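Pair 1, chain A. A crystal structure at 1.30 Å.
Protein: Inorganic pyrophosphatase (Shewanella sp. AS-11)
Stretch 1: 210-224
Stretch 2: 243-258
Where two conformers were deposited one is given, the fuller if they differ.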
# COMPACT_ATOMS: atom_id res chain seq x y z
N GLY A 210 14.31 10.82 -11.90
CA GLY A 210 14.32 10.31 -13.28
C GLY A 210 14.84 8.89 -13.41
O GLY A 210 14.96 8.43 -14.52
N ASN A 211 15.03 8.20 -12.30
CA ASN A 211 15.41 6.77 -12.28
C ASN A 211 14.19 5.95 -11.86
O ASN A 211 13.60 6.25 -10.78
CB ASN A 211 16.57 6.55 -11.33
CG ASN A 211 17.77 7.38 -11.73
OD1 ASN A 211 18.51 6.97 -12.59
ND2 ASN A 211 17.92 8.53 -11.11
N LEU A 212 13.84 4.95 -12.65
CA LEU A 212 12.66 4.13 -12.36
C LEU A 212 13.10 3.01 -11.41
O LEU A 212 13.93 2.17 -11.80
CB LEU A 212 12.01 3.64 -13.65
CG LEU A 212 10.70 2.89 -13.44
CD1 LEU A 212 9.65 3.77 -12.79
CD2 LEU A 212 10.17 2.32 -14.74
N VAL A 213 12.56 3.00 -10.20
CA VAL A 213 12.90 2.01 -9.16
C VAL A 213 11.64 1.24 -8.79
O VAL A 213 10.65 1.83 -8.34
CB VAL A 213 13.47 2.75 -7.94
CG1 VAL A 213 13.71 1.78 -6.79
CG2 VAL A 213 14.71 3.52 -8.31
N GLY A 214 11.66 -0.07 -8.98
CA GLY A 214 10.57 -0.92 -8.56
C GLY A 214 10.86 -1.54 -7.21
O GLY A 214 11.97 -2.03 -7.00
N ILE A 215 9.88 -1.52 -6.31
CA ILE A 215 10.06 -2.12 -4.97
C ILE A 215 8.84 -2.99 -4.67
O ILE A 215 7.72 -2.46 -4.58
CB ILE A 215 10.22 -1.04 -3.89
CG1 ILE A 215 11.27 -0.00 -4.28
CG2 ILE A 215 10.51 -1.72 -2.56
CD1 ILE A 215 11.49 1.09 -3.26
N GLY A 216 9.06 -4.27 -4.48
CA GLY A 216 8.05 -5.18 -3.99
C GLY A 216 8.24 -5.46 -2.52
O GLY A 216 9.32 -5.23 -1.96
N GLN A 217 7.20 -5.98 -1.91
CA GLN A 217 7.26 -6.40 -0.50
C GLN A 217 6.39 -7.62 -0.30
O GLN A 217 5.29 -7.68 -0.86
CB GLN A 217 6.83 -5.26 0.42
CG GLN A 217 6.97 -5.65 1.90
CD GLN A 217 6.85 -4.49 2.86
OE1 GLN A 217 6.11 -3.54 2.60
NE2 GLN A 217 7.59 -4.52 3.95
N LEU A 218 6.88 -8.56 0.48
CA LEU A 218 6.12 -9.74 0.91
C LEU A 218 6.25 -9.83 2.42
O LEU A 218 7.27 -10.31 2.94
CB LEU A 218 6.64 -10.99 0.23
CG LEU A 218 6.41 -11.01 -1.27
CD1 LEU A 218 7.33 -12.02 -1.95
CD2 LEU A 218 4.95 -11.28 -1.60
N GLU A 219 5.22 -9.42 3.13
CA GLU A 219 5.13 -9.53 4.59
C GLU A 219 4.57 -10.89 4.97
O GLU A 219 3.52 -11.30 4.48
CB GLU A 219 4.19 -8.47 5.16
CG GLU A 219 4.60 -7.02 4.94
CD GLU A 219 3.37 -6.12 5.03
OE1 GLU A 219 2.41 -6.37 4.24
OE2 GLU A 219 3.34 -5.25 5.87
N VAL A 220 5.31 -11.57 5.83
CA VAL A 220 4.94 -12.93 6.26
C VAL A 220 5.26 -13.10 7.73
O VAL A 220 6.01 -12.30 8.31
CB VAL A 220 5.67 -14.00 5.42
CG1 VAL A 220 5.34 -13.89 3.94
CG2 VAL A 220 7.16 -13.94 5.63
N ILE A 221 4.78 -14.18 8.32
CA ILE A 221 5.04 -14.51 9.74
C ILE A 221 6.40 -15.18 9.93
O ILE A 221 6.94 -15.08 11.03
CB ILE A 221 3.90 -15.38 10.25
CG1 ILE A 221 2.64 -14.54 10.40
CG2 ILE A 221 4.31 -16.07 11.54
CD1 ILE A 221 1.39 -15.33 10.58
N ASP A 222 6.92 -15.83 8.89
CA ASP A 222 8.16 -16.63 8.96
C ASP A 222 8.87 -16.60 7.61
O ASP A 222 8.35 -17.17 6.65
CB ASP A 222 7.80 -18.05 9.41
CG ASP A 222 8.97 -19.02 9.52
OD1 ASP A 222 10.11 -18.57 9.28
OD2 ASP A 222 8.71 -20.22 9.86
N LEU A 223 10.00 -15.92 7.57
CA LEU A 223 10.90 -15.77 6.39
C LEU A 223 11.21 -17.14 5.74
O LEU A 223 11.53 -17.14 4.53
CB LEU A 223 12.16 -15.05 6.91
CG LEU A 223 13.11 -14.42 5.89
CD1 LEU A 223 12.49 -13.20 5.24
CD2 LEU A 223 14.45 -14.05 6.52
N ALA A 224 11.22 -18.20 6.52
CA ALA A 224 11.68 -19.50 5.99
C ALA A 224 10.77 -19.95 4.85
O ALA A 224 11.22 -20.78 4.02
CB ALA A 224 11.76 -20.53 7.07
N GLU A 243 12.47 -5.79 -18.31
CA GLU A 243 11.16 -5.63 -18.97
C GLU A 243 10.67 -4.20 -18.87
O GLU A 243 10.05 -3.72 -19.83
CB GLU A 243 10.12 -6.55 -18.37
CG GLU A 243 10.37 -8.01 -18.68
CD GLU A 243 9.57 -8.98 -17.82
OE1 GLU A 243 8.54 -8.54 -17.27
OE2 GLU A 243 10.00 -10.17 -17.69
N GLY A 244 10.93 -3.53 -17.74
CA GLY A 244 10.44 -2.16 -17.55
C GLY A 244 11.52 -1.13 -17.69
O GLY A 244 11.27 0.04 -17.40
N ASN A 245 12.70 -1.51 -18.18
CA ASN A 245 13.86 -0.60 -18.32
C ASN A 245 14.04 0.17 -17.01
O ASN A 245 14.20 1.39 -16.97
CB ASN A 245 13.69 0.36 -19.50
CG ASN A 245 14.97 1.04 -19.90
OD1 ASN A 245 16.06 0.51 -19.70
ND2 ASN A 245 14.86 2.22 -20.48
N ARG A 246 14.06 -0.57 -15.92
CA ARG A 246 14.20 0.03 -14.59
C ARG A 246 15.67 0.18 -14.20
O ARG A 246 16.53 -0.67 -14.58
CB ARG A 246 13.48 -0.83 -13.55
CG ARG A 246 11.97 -0.88 -13.74
CD ARG A 246 11.29 -1.75 -12.70
NE ARG A 246 9.84 -1.64 -12.77
CZ ARG A 246 9.07 -2.31 -13.61
NH1 ARG A 246 9.55 -3.23 -14.42
NH2 ARG A 246 7.79 -2.02 -13.68
N HIS A 247 15.99 1.20 -13.44
CA HIS A 247 17.32 1.36 -12.82
C HIS A 247 17.54 0.23 -11.81
O HIS A 247 18.65 -0.32 -11.73
CB HIS A 247 17.42 2.75 -12.20
CG HIS A 247 18.71 2.99 -11.49
ND1 HIS A 247 18.98 2.44 -10.26
CD2 HIS A 247 19.82 3.68 -11.87
CE1 HIS A 247 20.21 2.79 -9.91
NE2 HIS A 247 20.73 3.58 -10.88
N SER A 248 16.54 -0.04 -10.98
CA SER A 248 16.66 -0.98 -9.87
C SER A 248 15.33 -1.71 -9.68
O SER A 248 14.27 -1.10 -9.86
CB SER A 248 17.01 -0.28 -8.58
OG SER A 248 18.24 0.41 -8.63
N VAL A 249 15.42 -2.95 -9.22
CA VAL A 249 14.28 -3.68 -8.64
C VAL A 249 14.71 -4.23 -7.30
O VAL A 249 15.75 -4.90 -7.23
CB VAL A 249 13.68 -4.77 -9.54
CG1 VAL A 249 12.55 -5.48 -8.81
CG2 VAL A 249 13.19 -4.22 -10.87
N LEU A 250 13.93 -3.93 -6.28
CA LEU A 250 14.18 -4.38 -4.90
C LEU A 250 12.98 -5.20 -4.47
O LEU A 250 11.84 -4.83 -4.77
CB LEU A 250 14.32 -3.16 -3.97
CG LEU A 250 15.21 -2.03 -4.48
CD1 LEU A 250 15.20 -0.91 -3.45
CD2 LEU A 250 16.62 -2.50 -4.84
N LEU A 251 13.23 -6.27 -3.74
CA LEU A 251 12.13 -7.07 -3.16
C LEU A 251 12.41 -7.25 -1.68
O LEU A 251 13.41 -7.86 -1.32
CB LEU A 251 11.97 -8.41 -3.88
CG LEU A 251 10.87 -9.32 -3.33
CD1 LEU A 251 9.50 -8.68 -3.45
CD2 LEU A 251 10.88 -10.66 -4.05
N LEU A 252 11.51 -6.75 -0.86
CA LEU A 252 11.57 -6.90 0.60
C LEU A 252 10.86 -8.16 1.02
O LEU A 252 9.66 -8.32 0.76
CB LEU A 252 10.87 -5.70 1.25
CG LEU A 252 11.53 -4.35 1.05
CD1 LEU A 252 10.48 -3.25 1.18
CD2 LEU A 252 12.65 -4.14 2.05
N LEU A 253 11.59 -9.05 1.66
CA LEU A 253 11.00 -10.26 2.30
C LEU A 253 10.94 -9.90 3.78
O LEU A 253 11.98 -9.82 4.47
CB LEU A 253 11.88 -11.48 2.04
CG LEU A 253 12.22 -11.76 0.58
CD1 LEU A 253 13.08 -13.01 0.48
CD2 LEU A 253 10.96 -11.90 -0.27
N THR A 254 9.76 -9.57 4.27
CA THR A 254 9.56 -8.92 5.56
C THR A 254 8.96 -9.91 6.54
O THR A 254 7.88 -10.42 6.32
CB THR A 254 8.69 -7.69 5.42
OG1 THR A 254 9.33 -6.78 4.52
CG2 THR A 254 8.42 -7.04 6.75
N ASP A 255 9.68 -10.17 7.63
CA ASP A 255 9.23 -11.06 8.71
C ASP A 255 8.62 -10.19 9.79
O ASP A 255 9.33 -9.40 10.43
CB ASP A 255 10.43 -11.86 9.20
CG ASP A 255 10.09 -12.91 10.23
OD1 ASP A 255 9.34 -12.57 11.15
OD2 ASP A 255 10.55 -14.10 10.04
N ILE A 256 7.31 -10.31 9.97
CA ILE A 256 6.60 -9.42 10.91
C ILE A 256 6.82 -9.83 12.36
O ILE A 256 6.49 -9.03 13.24
CB ILE A 256 5.13 -9.28 10.58
CG1 ILE A 256 4.32 -10.53 10.88
CG2 ILE A 256 4.95 -8.79 9.16
CD1 ILE A 256 2.94 -10.28 11.38
N MET A 257 7.37 -11.00 12.60
CA MET A 257 7.65 -11.40 14.00
C MET A 257 9.10 -11.02 14.36
O MET A 257 9.26 -10.48 15.46
CB MET A 257 7.34 -12.89 14.20
CG MET A 257 5.92 -13.30 13.69
SD MET A 257 4.48 -12.49 14.52
CE MET A 257 4.69 -13.16 16.16
N LYS A 258 10.09 -11.24 13.51
CA LYS A 258 11.48 -10.73 13.70
C LYS A 258 11.49 -9.20 13.60
O LYS A 258 12.45 -8.56 14.05
CB LYS A 258 12.44 -11.25 12.61
CG LYS A 258 12.74 -12.74 12.63
CD LYS A 258 13.56 -13.20 11.41
CE LYS A 258 13.76 -14.70 11.38
NZ LYS A 258 12.48 -15.44 11.59
O HOH W 1 9.30 -15.46 12.36
O HOH W 2 12.61 -18.08 10.52

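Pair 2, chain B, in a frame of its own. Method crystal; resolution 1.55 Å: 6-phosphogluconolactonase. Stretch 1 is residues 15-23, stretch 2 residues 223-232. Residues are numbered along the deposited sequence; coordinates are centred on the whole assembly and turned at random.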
# COMPACT_ATOMS: atom_id res chain seq x y z
N LYS B 15 18.48 -5.33 -0.49
CA LYS B 15 19.05 -3.96 -0.46
C LYS B 15 17.91 -2.94 -0.61
O LYS B 15 16.73 -3.30 -0.78
CB LYS B 15 20.07 -3.81 -1.58
CG LYS B 15 19.47 -4.00 -3.00
CD LYS B 15 20.39 -4.76 -3.96
CE LYS B 15 19.98 -4.51 -5.43
NZ LYS B 15 20.28 -5.66 -6.39
N THR B 16 18.28 -1.67 -0.51
CA THR B 16 17.35 -0.56 -0.71
C THR B 16 17.88 0.26 -1.88
O THR B 16 19.08 0.50 -1.96
CB THR B 16 17.29 0.30 0.57
OG1 THR B 16 16.72 -0.48 1.65
CG2 THR B 16 16.36 1.48 0.42
N VAL B 17 16.97 0.70 -2.75
CA VAL B 17 17.29 1.60 -3.85
C VAL B 17 16.41 2.84 -3.70
O VAL B 17 15.25 2.72 -3.37
CB VAL B 17 17.13 0.89 -5.22
CG1 VAL B 17 17.50 1.80 -6.33
CG2 VAL B 17 17.98 -0.38 -5.25
N ILE B 18 17.02 4.04 -3.84
CA ILE B 18 16.30 5.30 -3.82
C ILE B 18 16.54 6.04 -5.14
O ILE B 18 17.65 6.26 -5.54
CB ILE B 18 16.81 6.22 -2.65
CG1 ILE B 18 16.55 5.57 -1.29
CG2 ILE B 18 16.12 7.55 -2.73
CD1 ILE B 18 17.45 6.01 -0.24
N TYR B 19 15.42 6.36 -5.83
CA TYR B 19 15.42 7.17 -7.04
C TYR B 19 15.01 8.56 -6.65
O TYR B 19 13.93 8.70 -6.08
CB TYR B 19 14.40 6.62 -8.02
CG TYR B 19 14.77 5.29 -8.63
CD1 TYR B 19 15.52 5.21 -9.78
CD2 TYR B 19 14.32 4.12 -8.07
CE1 TYR B 19 15.86 4.00 -10.30
CE2 TYR B 19 14.66 2.91 -8.59
CZ TYR B 19 15.39 2.85 -9.71
OH TYR B 19 15.67 1.61 -10.23
N LEU B 20 15.82 9.55 -7.00
CA LEU B 20 15.54 10.96 -6.76
C LEU B 20 15.18 11.56 -8.11
O LEU B 20 16.02 11.61 -9.02
CB LEU B 20 16.73 11.70 -6.21
CG LEU B 20 17.36 11.24 -4.90
CD1 LEU B 20 18.49 12.15 -4.57
CD2 LEU B 20 16.33 11.26 -3.82
N LEU B 21 13.94 12.02 -8.21
CA LEU B 21 13.34 12.48 -9.46
C LEU B 21 12.98 13.97 -9.36
O LEU B 21 12.43 14.42 -8.35
CB LEU B 21 12.07 11.69 -9.72
CG LEU B 21 12.27 10.18 -9.75
CD1 LEU B 21 11.08 9.38 -9.28
CD2 LEU B 21 12.67 9.82 -11.17
N GLU B 22 13.24 14.67 -10.44
CA GLU B 22 13.09 16.12 -10.53
C GLU B 22 11.93 16.51 -11.45
O GLU B 22 11.45 17.66 -11.42
CB GLU B 22 14.34 16.70 -11.17
CG GLU B 22 15.63 16.61 -10.35
CD GLU B 22 15.70 17.67 -9.26
OE1 GLU B 22 14.87 18.62 -9.27
OE2 GLU B 22 16.59 17.56 -8.38
N ASP B 23 11.53 15.58 -12.30
CA ASP B 23 10.62 15.83 -13.39
C ASP B 23 10.06 14.50 -13.89
O ASP B 23 10.73 13.48 -13.81
CB ASP B 23 11.39 16.50 -14.50
CG ASP B 23 10.53 17.33 -15.33
OD1 ASP B 23 10.36 18.52 -15.01
OD2 ASP B 23 9.96 16.86 -16.32
N LYS B 223 11.25 -8.48 0.90
CA LYS B 223 12.12 -9.61 1.09
C LYS B 223 13.26 -9.64 0.07
O LYS B 223 14.37 -10.14 0.37
CB LYS B 223 11.36 -10.91 0.90
CG LYS B 223 10.33 -11.21 1.88
CD LYS B 223 9.67 -12.51 1.41
CE LYS B 223 8.49 -12.90 2.22
NZ LYS B 223 7.84 -14.11 1.64
N GLU B 224 13.01 -9.11 -1.12
CA GLU B 224 13.99 -9.04 -2.19
C GLU B 224 14.57 -7.64 -2.29
O GLU B 224 15.78 -7.46 -2.40
CB GLU B 224 13.36 -9.45 -3.52
CG GLU B 224 13.07 -10.94 -3.62
CD GLU B 224 14.34 -11.75 -3.54
OE1 GLU B 224 15.30 -11.42 -4.28
OE2 GLU B 224 14.39 -12.70 -2.73
N LYS B 225 13.70 -6.65 -2.23
CA LYS B 225 14.10 -5.26 -2.43
C LYS B 225 13.12 -4.25 -1.87
O LYS B 225 11.93 -4.47 -1.89
CB LYS B 225 14.24 -4.98 -3.92
CG LYS B 225 15.23 -3.90 -4.23
CD LYS B 225 15.47 -3.74 -5.76
CE LYS B 225 16.08 -4.95 -6.33
NZ LYS B 225 16.86 -4.66 -7.60
N THR B 226 13.65 -3.12 -1.37
CA THR B 226 12.87 -1.96 -1.02
C THR B 226 13.33 -0.81 -1.92
O THR B 226 14.52 -0.58 -2.10
CB THR B 226 13.08 -1.58 0.43
OG1 THR B 226 12.78 -2.71 1.26
CG2 THR B 226 12.18 -0.53 0.85
N VAL B 227 12.37 -0.15 -2.52
CA VAL B 227 12.63 0.94 -3.46
C VAL B 227 11.85 2.17 -3.08
O VAL B 227 10.64 2.10 -2.88
CB VAL B 227 12.19 0.53 -4.87
CG1 VAL B 227 12.47 1.71 -5.83
CG2 VAL B 227 12.91 -0.77 -5.36
N TRP B 228 12.52 3.32 -3.01
CA TRP B 228 11.86 4.59 -2.80
C TRP B 228 11.89 5.38 -4.13
O TRP B 228 12.92 5.50 -4.77
CB TRP B 228 12.58 5.41 -1.73
CG TRP B 228 12.53 4.78 -0.35
CD1 TRP B 228 13.24 3.69 0.06
CD2 TRP B 228 11.77 5.21 0.77
NE1 TRP B 228 12.96 3.40 1.36
CE2 TRP B 228 12.01 4.29 1.81
CE3 TRP B 228 10.87 6.23 0.99
CZ2 TRP B 228 11.46 4.43 3.07
CZ3 TRP B 228 10.31 6.36 2.25
CH2 TRP B 228 10.59 5.45 3.26
N PHE B 229 10.74 5.94 -4.50
CA PHE B 229 10.66 6.86 -5.61
C PHE B 229 10.37 8.22 -4.98
O PHE B 229 9.26 8.44 -4.47
CB PHE B 229 9.55 6.45 -6.58
CG PHE B 229 9.78 5.15 -7.25
CD1 PHE B 229 10.63 5.08 -8.31
CD2 PHE B 229 9.12 3.98 -6.84
CE1 PHE B 229 10.88 3.86 -8.94
CE2 PHE B 229 9.37 2.76 -7.49
CZ PHE B 229 10.21 2.70 -8.54
N VAL B 230 11.35 9.10 -5.00
CA VAL B 230 11.30 10.36 -4.28
C VAL B 230 11.26 11.54 -5.24
O VAL B 230 12.18 11.73 -6.05
CB VAL B 230 12.52 10.51 -3.41
CG1 VAL B 230 12.44 11.82 -2.58
CG2 VAL B 230 12.68 9.26 -2.54
N GLY B 231 10.15 12.29 -5.18
CA GLY B 231 9.96 13.47 -6.01
C GLY B 231 10.26 14.76 -5.25
O GLY B 231 10.11 14.81 -4.05
N LYS B 232 10.67 15.79 -6.00
CA LYS B 232 10.94 17.17 -5.51
C LYS B 232 12.42 17.47 -5.19
O LYS B 232 13.36 16.92 -5.81
CB LYS B 232 10.06 17.55 -4.30
CG LYS B 232 8.69 18.16 -4.63
CD LYS B 232 7.72 17.19 -5.28
CE LYS B 232 6.28 17.74 -5.16
NZ LYS B 232 5.19 16.77 -5.56
O HOH W 3 14.71 -4.82 1.23

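What backbone arrangement do the two pairs share? Each is a pair of neighbouring parallel strands, with axes 14° apart in pair 1 and 13° apart in pair 2, and fourteen central residues superpose with an RMSD of 0.5 Å. In pair 1 the amide A:Gly216 N donates to A:Leu250 O (2.9 Å), and A:Leu252 N donates back to A:Gly216 O (2.9 Å). The matching residue of pair 2, B:Val17, does the same: B:Val17 N donates to B:Thr226 O and B:Trp228 N to B:Val17 O, both at 2.8 Å. One residue thus bonds through both its amide and its carbonyl to two residues that flank its register partner, the pattern expected of parallel strands.

How do the pairs fill the face that carries A:Gly216 and B:Val17? In pair 1 the glycine leaves room for its neighbour across the strands: an ideal CB on A:Gly216 would lie 2.9 Å from A:Leu251 CD1, a clash. That leucine, chi1 t and chi2 p, brings its end nearer the other strand and also meets the next side chain along, A:Leu218 CD1 to A:Leu251 CD1 at 4.3 Å. Pair 2 has valines at both positions, B:Val17 and B:Val227, and the shorter B:Val227 does not extend as the leucine does. A larger residue, B:Tyr19, matches A:Leu218 and reaches back, placing B:Tyr19 CE2 3.7 Å from B:Val227 CG1.

What becomes of the next step on that face? A:Leu218 and A:Leu253 meet as aliphatic chains, CD1 to CD2 at 4.0 Å. Their counterparts, B:Tyr19 and B:Phe229, are aromatic; their planes lie 11° apart but are slid so that the rings barely overlap, with centroids 5.2 Å apart.

Does the other face rely on polar or apolar contact? Pair 1 includes a directed link: A:Gln217 NE2 donates to A:Thr254 OG1 at 2.9 Å, the amide reaching diagonally past its register partner. At the same positions pair 2 has B:Ile18 and B:Val230, which make an apolar contact, CG2 to CG2 at 3.8 Å. One step back on this face the residue types reverse: A:Ile215 CG1 packs 4.1 Å from A:Leu250 CD1, while pair 2 has the threonines B:Thr16 and B:Thr226, which make no side-chain hydrogen bond to each other.

How do the strands finish? A:Asp255 OD2 accepts from A:Leu223 N at 3.1 Å, tying the turn after the first strand to the second. The matching B:Gly231 has no side chain to do this. The backbone ladder runs on in both pairs, A:Ile256 N donating to A:Val220 O at 2.9 Å and B:Lys232 N to B:Leu21 O at 3.2 Å.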